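Ribokinase (Cryptococcus neoformans var. grubii serotype A, PDB 6XK2) phosphorylates D-ribose at O5 with ATP in the presence of a divalent cation, most likely magnesium, yielding D-ribose 5-phosphate and ADP. Local coordinates at the adenosine-5'-diphosphate site and the interface of chains A and B. Residues are numbered along the deposited sequence; one frame, centred on the assembly and turned at random. Chains: chain A/B, Ribokinase.

Contact 1: the adenosine-5'-diphosphate site. Residues chain A 195, 246-249, 251-252, 266, 276, 279-280, 305, 308, 312. With ADP (adenosine-5'-diphosphate), chain C.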
loop_
_atom_site.group_PDB
_atom_site.type_symbol
_atom_site.label_atom_id
_atom_site.label_comp_id
_atom_site.label_asym_id
_atom_site.label_seq_id
_atom_site.Cartn_x
_atom_site.Cartn_y
_atom_site.Cartn_z
ATOM N N ASN A 195 -2.932 -23.663 9.204
ATOM C CA ASN A 195 -4.330 -23.433 9.531
ATOM C C ASN A 195 -5.177 -24.321 8.625
ATOM O O ASN A 195 -4.652 -25.069 7.801
ATOM C CB ASN A 195 -4.692 -21.941 9.418
ATOM C CG ASN A 195 -4.375 -21.343 8.049
ATOM O OD1 ASN A 195 -4.734 -21.893 7.008
ATOM N ND2 ASN A 195 -3.702 -20.198 8.055
ATOM N N THR A 246 -4.135 -25.045 13.393
ATOM C CA THR A 246 -4.784 -24.009 14.188
ATOM C C THR A 246 -6.112 -23.606 13.558
ATOM O O THR A 246 -6.246 -23.545 12.332
ATOM C CB THR A 246 -3.880 -22.787 14.308
ATOM O OG1 THR A 246 -3.710 -22.216 13.010
ATOM C CG2 THR A 246 -2.522 -23.158 14.889
ATOM N N LEU A 247 -7.103 -23.324 14.402
ATOM C CA LEU A 247 -8.455 -23.055 13.924
ATOM C C LEU A 247 -8.978 -21.720 14.440
ATOM O O LEU A 247 -10.176 -21.581 14.698
ATOM C CB LEU A 247 -9.411 -24.181 14.321
ATOM C CG LEU A 247 -8.942 -25.589 13.971
ATOM C CD1 LEU A 247 -9.890 -26.598 14.566
ATOM C CD2 LEU A 247 -8.866 -25.730 12.469
ATOM N N GLY A 248 -8.096 -20.743 14.627
ATOM C CA GLY A 248 -8.548 -19.441 15.093
ATOM C C GLY A 248 -9.278 -19.553 16.417
ATOM O O GLY A 248 -8.835 -20.223 17.355
ATOM N N ALA A 249 -10.437 -18.908 16.488
ATOM C CA ALA A 249 -11.175 -18.836 17.743
ATOM C C ALA A 249 -11.648 -20.198 18.227
ATOM O O ALA A 249 -12.039 -20.323 19.394
ATOM C CB ALA A 249 -12.376 -17.902 17.589
ATOM N N GLY A 251 -9.789 -22.942 18.383
ATOM C CA GLY A 251 -8.736 -23.679 19.057
ATOM C C GLY A 251 -7.731 -24.308 18.107
ATOM O O GLY A 251 -7.435 -23.741 17.052
ATOM N N ILE A 252 -7.192 -25.481 18.480
ATOM C CA ILE A 252 -6.159 -26.144 17.694
ATOM C C ILE A 252 -6.461 -27.632 17.609
ATOM O O ILE A 252 -7.203 -28.192 18.422
ATOM C CB ILE A 252 -4.747 -25.947 18.279
ATOM C CG1 ILE A 252 -4.670 -26.583 19.664
ATOM C CG2 ILE A 252 -4.402 -24.484 18.357
ATOM C CD1 ILE A 252 -3.283 -26.870 20.085
ATOM N N ALA A 266 -9.463 -22.784 22.301
ATOM C CA ALA A 266 -8.778 -21.527 22.566
ATOM C C ALA A 266 -8.951 -21.131 24.026
ATOM O O ALA A 266 -9.942 -21.477 24.680
ATOM C CB ALA A 266 -9.321 -20.414 21.660
ATOM N N THR A 276 -6.236 -9.802 16.149
ATOM C CA THR A 276 -5.801 -11.189 16.015
ATOM C C THR A 276 -4.586 -11.353 15.113
ATOM O O THR A 276 -4.167 -12.492 14.878
ATOM C CB THR A 276 -6.930 -12.075 15.470
ATOM O OG1 THR A 276 -7.245 -11.679 14.127
ATOM C CG2 THR A 276 -8.178 -11.990 16.346
ATOM N N ALA A 279 -1.352 -13.931 15.732
ATOM C CA ALA A 279 -1.650 -15.034 16.641
ATOM C C ALA A 279 -1.040 -16.343 16.149
ATOM O O ALA A 279 -0.507 -17.116 16.948
ATOM C CB ALA A 279 -3.156 -15.188 16.823
ATOM N N GLY A 280 -1.079 -16.593 14.838
ATOM C CA GLY A 280 -0.454 -17.791 14.301
ATOM C C GLY A 280 1.049 -17.797 14.510
ATOM O O GLY A 280 1.626 -18.805 14.945
ATOM N N LEU A 305 -1.628 -21.854 23.858
ATOM C CA LEU A 305 -2.979 -21.318 23.820
ATOM C C LEU A 305 -3.117 -20.124 24.752
ATOM O O LEU A 305 -3.718 -19.106 24.376
ATOM C CB LEU A 305 -3.988 -22.407 24.173
ATOM C CG LEU A 305 -4.036 -23.527 23.128
ATOM C CD1 LEU A 305 -4.814 -24.741 23.635
ATOM C CD2 LEU A 305 -4.612 -23.027 21.807
ATOM N N CYS A 308 -1.443 -17.190 23.205
ATOM C CA CYS A 308 -2.216 -16.620 22.105
ATOM C C CYS A 308 -3.458 -15.879 22.592
ATOM O O CYS A 308 -3.873 -14.890 21.968
ATOM C CB CYS A 308 -2.613 -17.717 21.117
ATOM S SG CYS A 308 -1.223 -18.389 20.192
ATOM N N VAL A 312 -4.182 -11.850 21.354
ATOM C CA VAL A 312 -5.304 -11.229 20.648
ATOM C C VAL A 312 -5.986 -10.147 21.472
ATOM O O VAL A 312 -6.817 -9.390 20.936
ATOM C CB VAL A 312 -6.335 -12.286 20.214
ATOM C CG1 VAL A 312 -5.714 -13.258 19.216
ATOM C CG2 VAL A 312 -6.887 -13.013 21.426
HETATM P PB ADP C . -3.296 -18.129 11.761
HETATM O O1B ADP C . -4.499 -18.597 10.914
HETATM O O2B ADP C . -3.118 -16.569 11.640
HETATM O O3B ADP C . -2.034 -18.880 11.430
HETATM P PA ADP C . -5.112 -18.556 14.026
HETATM O O1A ADP C . -6.131 -17.611 13.482
HETATM O O2A ADP C . -5.548 -20.032 13.853
HETATM O O3A ADP C . -3.719 -18.330 13.286
HETATM O "O5'" ADP C . -4.661 -18.250 15.544
HETATM C "C5'" ADP C . -3.792 -19.117 16.304
HETATM C "C4'" ADP C . -4.329 -19.253 17.706
HETATM O "O4'" ADP C . -4.620 -17.950 18.257
HETATM C "C3'" ADP C . -5.638 -20.018 17.822
HETATM O "O3'" ADP C . -5.411 -21.419 17.808
HETATM C "C2'" ADP C . -6.179 -19.504 19.154
HETATM O "O2'" ADP C . -5.586 -20.183 20.253
HETATM C "C1'" ADP C . -5.767 -18.027 19.089
HETATM N N9 ADP C . -6.803 -17.170 18.519
HETATM C C8 ADP C . -6.903 -16.741 17.224
HETATM N N7 ADP C . -7.997 -16.057 16.968
HETATM C C5 ADP C . -8.653 -16.033 18.183
HETATM C C6 ADP C . -9.878 -15.462 18.590
HETATM N N6 ADP C . -10.691 -14.790 17.766
HETATM N N1 ADP C . -10.240 -15.602 19.883
HETATM C C2 ADP C . -9.430 -16.271 20.709
HETATM N N3 ADP C . -8.259 -16.860 20.443
HETATM C C4 ADP C . -7.929 -16.703 19.159
HETATM O O HOH W 1 -6.016 -19.543 22.750
HETATM O O HOH W 2 -1.372 -21.327 11.737
#
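ADP, a product of the kinase reaction, lies in the nucleotide pocket of the PfkB family, against the DTTGAGD signature that includes A:Thr276, A:Ala279 and A:Gly280; its site is partly occupied. Adenine is held between apolar groups on opposite faces. On one side A:Ala249 presses in, its CA 3.8 Å from the centroid of the six-membered ring, while the backbone of A:Gly248 covers the five-membered ring. A:Val312 meets the other face with CG1, which is anti to its own carbonyl carbon (chi1 -63°), and CG2 is directed towards the C2 end. The methyl of A:Thr276 flanks that same side near N6 and N7; apolar contacts dominate round the base, which suggests recognition largely by shape.

Two helices line one flank of the sugar. A:Ala279 CB approaches the ring oxygen O4' to 3.4 Å, and A:Cys308 reaches the same atom chiefly through CB, with the sulfur lying farther away. At the hydroxyl edge, O3' donates to the carbonyl O of A:Gly251 (3.2 Å), the hydroxyl standing above the carbonyl plane, while CG2 of A:Ile252 packs against O3'. Its neighbour O2' touches A:Leu305 CD2 and is linked through a water to that residue's carbonyl O.

Two donors grip the alpha-phosphate oxygen O2A: the amide N of A:Gly248 at 2.8 Å and the hydroxyl OG1 of A:Thr246 at 3.0 Å. The threonine hydroxyl occupies the crowded position between backbone N and carbonyl carbon (chi1 65°), which swings it towards the phosphates and leaves CG2 beside its backbone N. A second water ties this OG1 to O3B of the beta-phosphate. A:Asn195 extends ND2 towards O1B in a weak hydrogen bond. Across the diphosphate, A:Gly280 CA lies 3.5 Å from O3B, near the start of helix 279-292, whose dipole would be expected to favour the negative charge.

Contact 2: the interface of chains A and B. Residues chain A 33-39, 107; chain B 32-33, 107, 114-117.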
loop_
_atom_site.group_PDB
_atom_site.type_symbol
_atom_site.label_atom_id
_atom_site.label_comp_id
_atom_site.label_asym_id
_atom_site.label_seq_id
_atom_site.Cartn_x
_atom_site.Cartn_y
_atom_site.Cartn_z
ATOM N N VAL A 33 -10.257 -4.322 -1.403
ATOM C CA VAL A 33 -10.541 -3.686 -2.685
ATOM C C VAL A 33 -10.757 -4.763 -3.740
ATOM O O VAL A 33 -10.008 -5.747 -3.817
ATOM C CB VAL A 33 -9.432 -2.691 -3.081
ATOM C CG1 VAL A 33 -8.110 -3.372 -3.386
ATOM C CG2 VAL A 33 -9.883 -1.842 -4.268
ATOM N N ARG A 34 -11.797 -4.614 -4.500
ATOM C CA ARG A 34 -12.236 -5.493 -5.571
ATOM C C ARG A 34 -11.636 -5.038 -6.902
ATOM O O ARG A 34 -11.329 -3.852 -7.079
ATOM C CB ARG A 34 -13.763 -5.504 -5.657
ATOM N N PRO A 35 -11.427 -5.963 -7.841
ATOM C CA PRO A 35 -10.789 -5.597 -9.116
ATOM C C PRO A 35 -11.541 -4.479 -9.823
ATOM O O PRO A 35 -12.754 -4.558 -10.023
ATOM C CB PRO A 35 -10.845 -6.898 -9.924
ATOM C CG PRO A 35 -10.971 -7.987 -8.906
ATOM C CD PRO A 35 -11.740 -7.402 -7.761
ATOM N N GLY A 36 -10.800 -3.436 -10.217
ATOM C CA GLY A 36 -11.371 -2.277 -10.878
ATOM C C GLY A 36 -11.805 -1.153 -9.962
ATOM O O GLY A 36 -12.099 -0.055 -10.452
ATOM N N GLU A 37 -11.833 -1.385 -8.654
ATOM C CA GLU A 37 -12.343 -0.428 -7.685
ATOM C C GLU A 37 -11.213 0.457 -7.174
ATOM O O GLU A 37 -10.054 0.037 -7.090
ATOM C CB GLU A 37 -13.001 -1.163 -6.511
ATOM C CG GLU A 37 -13.632 -0.296 -5.419
ATOM C CD GLU A 37 -14.163 -1.142 -4.260
ATOM O OE1 GLU A 37 -15.079 -0.696 -3.538
ATOM O OE2 GLU A 37 -13.660 -2.263 -4.065
ATOM N N THR A 38 -11.560 1.700 -6.859
ATOM C CA THR A 38 -10.698 2.595 -6.108
ATOM C C THR A 38 -11.334 2.842 -4.753
ATOM O O THR A 38 -12.551 2.993 -4.647
ATOM C CB THR A 38 -10.496 3.920 -6.838
ATOM O OG1 THR A 38 -9.974 3.667 -8.146
ATOM C CG2 THR A 38 -9.531 4.803 -6.069
ATOM N N ILE A 39 -10.524 2.836 -3.706
ATOM C CA ILE A 39 -11.059 3.005 -2.367
ATOM C C ILE A 39 -10.013 3.718 -1.521
ATOM O O ILE A 39 -8.807 3.594 -1.755
ATOM C CB ILE A 39 -11.483 1.639 -1.778
ATOM C CG1 ILE A 39 -12.214 1.818 -0.451
ATOM C CG2 ILE A 39 -10.285 0.710 -1.630
ATOM C CD1 ILE A 39 -12.607 0.501 0.182
ATOM N N GLN A 107 -4.230 -5.077 3.456
ATOM C CA GLN A 107 -5.549 -4.482 3.559
ATOM C C GLN A 107 -6.243 -5.102 4.762
ATOM O O GLN A 107 -6.563 -6.292 4.751
ATOM C CB GLN A 107 -6.362 -4.719 2.290
ATOM C CG GLN A 107 -5.729 -4.222 1.015
ATOM C CD GLN A 107 -6.585 -4.542 -0.187
ATOM O OE1 GLN A 107 -7.759 -4.185 -0.238
ATOM N NE2 GLN A 107 -6.002 -5.218 -1.164
ATOM N N ILE B 32 -5.398 -9.564 -8.919
ATOM C CA ILE B 32 -5.741 -8.725 -7.779
ATOM C C ILE B 32 -5.924 -9.608 -6.553
ATOM O O ILE B 32 -6.580 -10.656 -6.619
ATOM C CB ILE B 32 -7.011 -7.922 -8.083
ATOM C CG1 ILE B 32 -6.849 -7.135 -9.383
ATOM C CG2 ILE B 32 -7.337 -6.997 -6.929
ATOM C CD1 ILE B 32 -5.890 -5.971 -9.295
ATOM N N VAL B 33 -5.341 -9.190 -5.422
ATOM C CA VAL B 33 -5.354 -10.018 -4.218
ATOM C C VAL B 33 -6.780 -10.158 -3.698
ATOM O O VAL B 33 -7.543 -9.181 -3.642
ATOM C CB VAL B 33 -4.409 -9.444 -3.146
ATOM C CG1 VAL B 33 -4.922 -8.130 -2.605
ATOM C CG2 VAL B 33 -4.231 -10.444 -2.002
ATOM N N GLN B 107 -2.509 -2.046 -7.562
ATOM C CA GLN B 107 -2.245 -3.428 -7.950
ATOM C C GLN B 107 -2.366 -3.529 -9.463
ATOM O O GLN B 107 -3.468 -3.443 -10.012
ATOM C CB GLN B 107 -3.199 -4.400 -7.261
ATOM C CG GLN B 107 -3.200 -4.329 -5.746
ATOM C CD GLN B 107 -4.151 -5.326 -5.126
ATOM O OE1 GLN B 107 -4.078 -6.516 -5.398
ATOM N NE2 GLN B 107 -5.073 -4.836 -4.309
ATOM N N ASN B 114 -6.910 -3.497 -12.762
ATOM C CA ASN B 114 -6.171 -2.745 -11.756
ATOM C C ASN B 114 -7.088 -2.397 -10.592
ATOM O O ASN B 114 -8.315 -2.383 -10.723
ATOM C CB ASN B 114 -5.529 -1.476 -12.342
ATOM C CG ASN B 114 -4.247 -1.766 -13.126
ATOM O OD1 ASN B 114 -3.306 -0.970 -13.114
ATOM N ND2 ASN B 114 -4.196 -2.920 -13.787
ATOM N N SER B 115 -6.473 -2.183 -9.436
ATOM C CA SER B 115 -7.164 -1.811 -8.213
ATOM C C SER B 115 -6.270 -0.842 -7.461
ATOM O O SER B 115 -5.057 -1.058 -7.379
ATOM C CB SER B 115 -7.467 -3.032 -7.339
ATOM O OG SER B 115 -8.442 -3.870 -7.939
ATOM N N ILE B 116 -6.872 0.210 -6.910
ATOM C CA ILE B 116 -6.161 1.301 -6.253
ATOM C C ILE B 116 -6.639 1.418 -4.812
ATOM O O ILE B 116 -7.824 1.221 -4.523
ATOM C CB ILE B 116 -6.373 2.633 -7.008
ATOM C CG1 ILE B 116 -5.910 2.490 -8.460
ATOM C CG2 ILE B 116 -5.686 3.783 -6.300
ATOM C CD1 ILE B 116 -6.014 3.744 -9.268
ATOM N N VAL B 117 -5.705 1.669 -3.903
ATOM C CA VAL B 117 -5.992 2.077 -2.534
ATOM C C VAL B 117 -5.367 3.452 -2.338
ATOM O O VAL B 117 -4.157 3.615 -2.536
ATOM C CB VAL B 117 -5.428 1.080 -1.506
ATOM C CG1 VAL B 117 -5.620 1.611 -0.099
ATOM C CG2 VAL B 117 -6.079 -0.298 -1.660
#
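The amides of A:Gln107 and B:Gln107 meet tip to tip across the two-fold dimer interface, their planes turned 75° apart. Neither is stacked on the other: NE2 of A:Gln107 lies 3.3 Å from NE2 of B:Gln107, a contact without a hydrogen bond. Each nitrogen is flanked on one side of its amide plane by the partner nitrogen and on the other by a valine methyl of the opposite chain, as with B:Val33 CG1, 3.4 Å from A:Gln107 NE2. At the oxygen end, OE1 of A:Gln107 accepts the backbone N of A:Val33 in its carbonyl plane, 2.8 Å and almost straight (176°). This bond and its twin in chain B, from B:Val33 N to B:Gln107 OE1, each fix the rotation of their own amide and direct NE2 at the partner.

The carboxylate of A:Glu37 works within its own chain. Extended, with CG anti to the backbone N (chi1 -178°), it brings OE2 to the backbone N of A:Arg34, nearly along the C-O axis, and so braces the turn that meets chain B. CB and CG of the A:Pro35 ring cross B:Ile32 obliquely. B:Ser115 OG, anti to its carbonyl carbon, donates to A:Arg34 O at 3.0 Å from above that carbonyl plane, and A:Gly36 N donates to B:Asn114 O at 2.7 Å.

Beyond the turn the chains pair as parallel strands. B:Ile116 N bonds to A:Glu37 O (3.2 Å), in the carbonyl plane, and A:Ile39 N to B:Ile116 O (3.3 Å). Alongside, A:Thr38 and B:Ile116 point the same way, the threonine's OG1 and CG2 straddling CB of the isoleucine. Strand 38-40 of one subunit thus pairs with strand 114-119 of the other, joining the beta-sheet lids that project from the two subunits of this homodimer, as in other ribokinases.

The centres of contact 1 and contact 2 lie about 29 Å apart, and they have no residue in common. Contact 1 is built from strand ends, loops and helices of the nucleotide-binding body, about 8 Å from the predicted catalytic base A:Asp281, whereas contact 2 joins the projecting lids and is centred about 24 Å from that residue. Contact 1 residues all belong to chain A, so the dimer probably does not build the nucleotide pocket directly. Its influence is more probably indirect: by holding the lids together, contact 2 may steady the sheet that in ribokinases covers the sugar site. Two-fold symmetry repeats both arrangements in the other subunit.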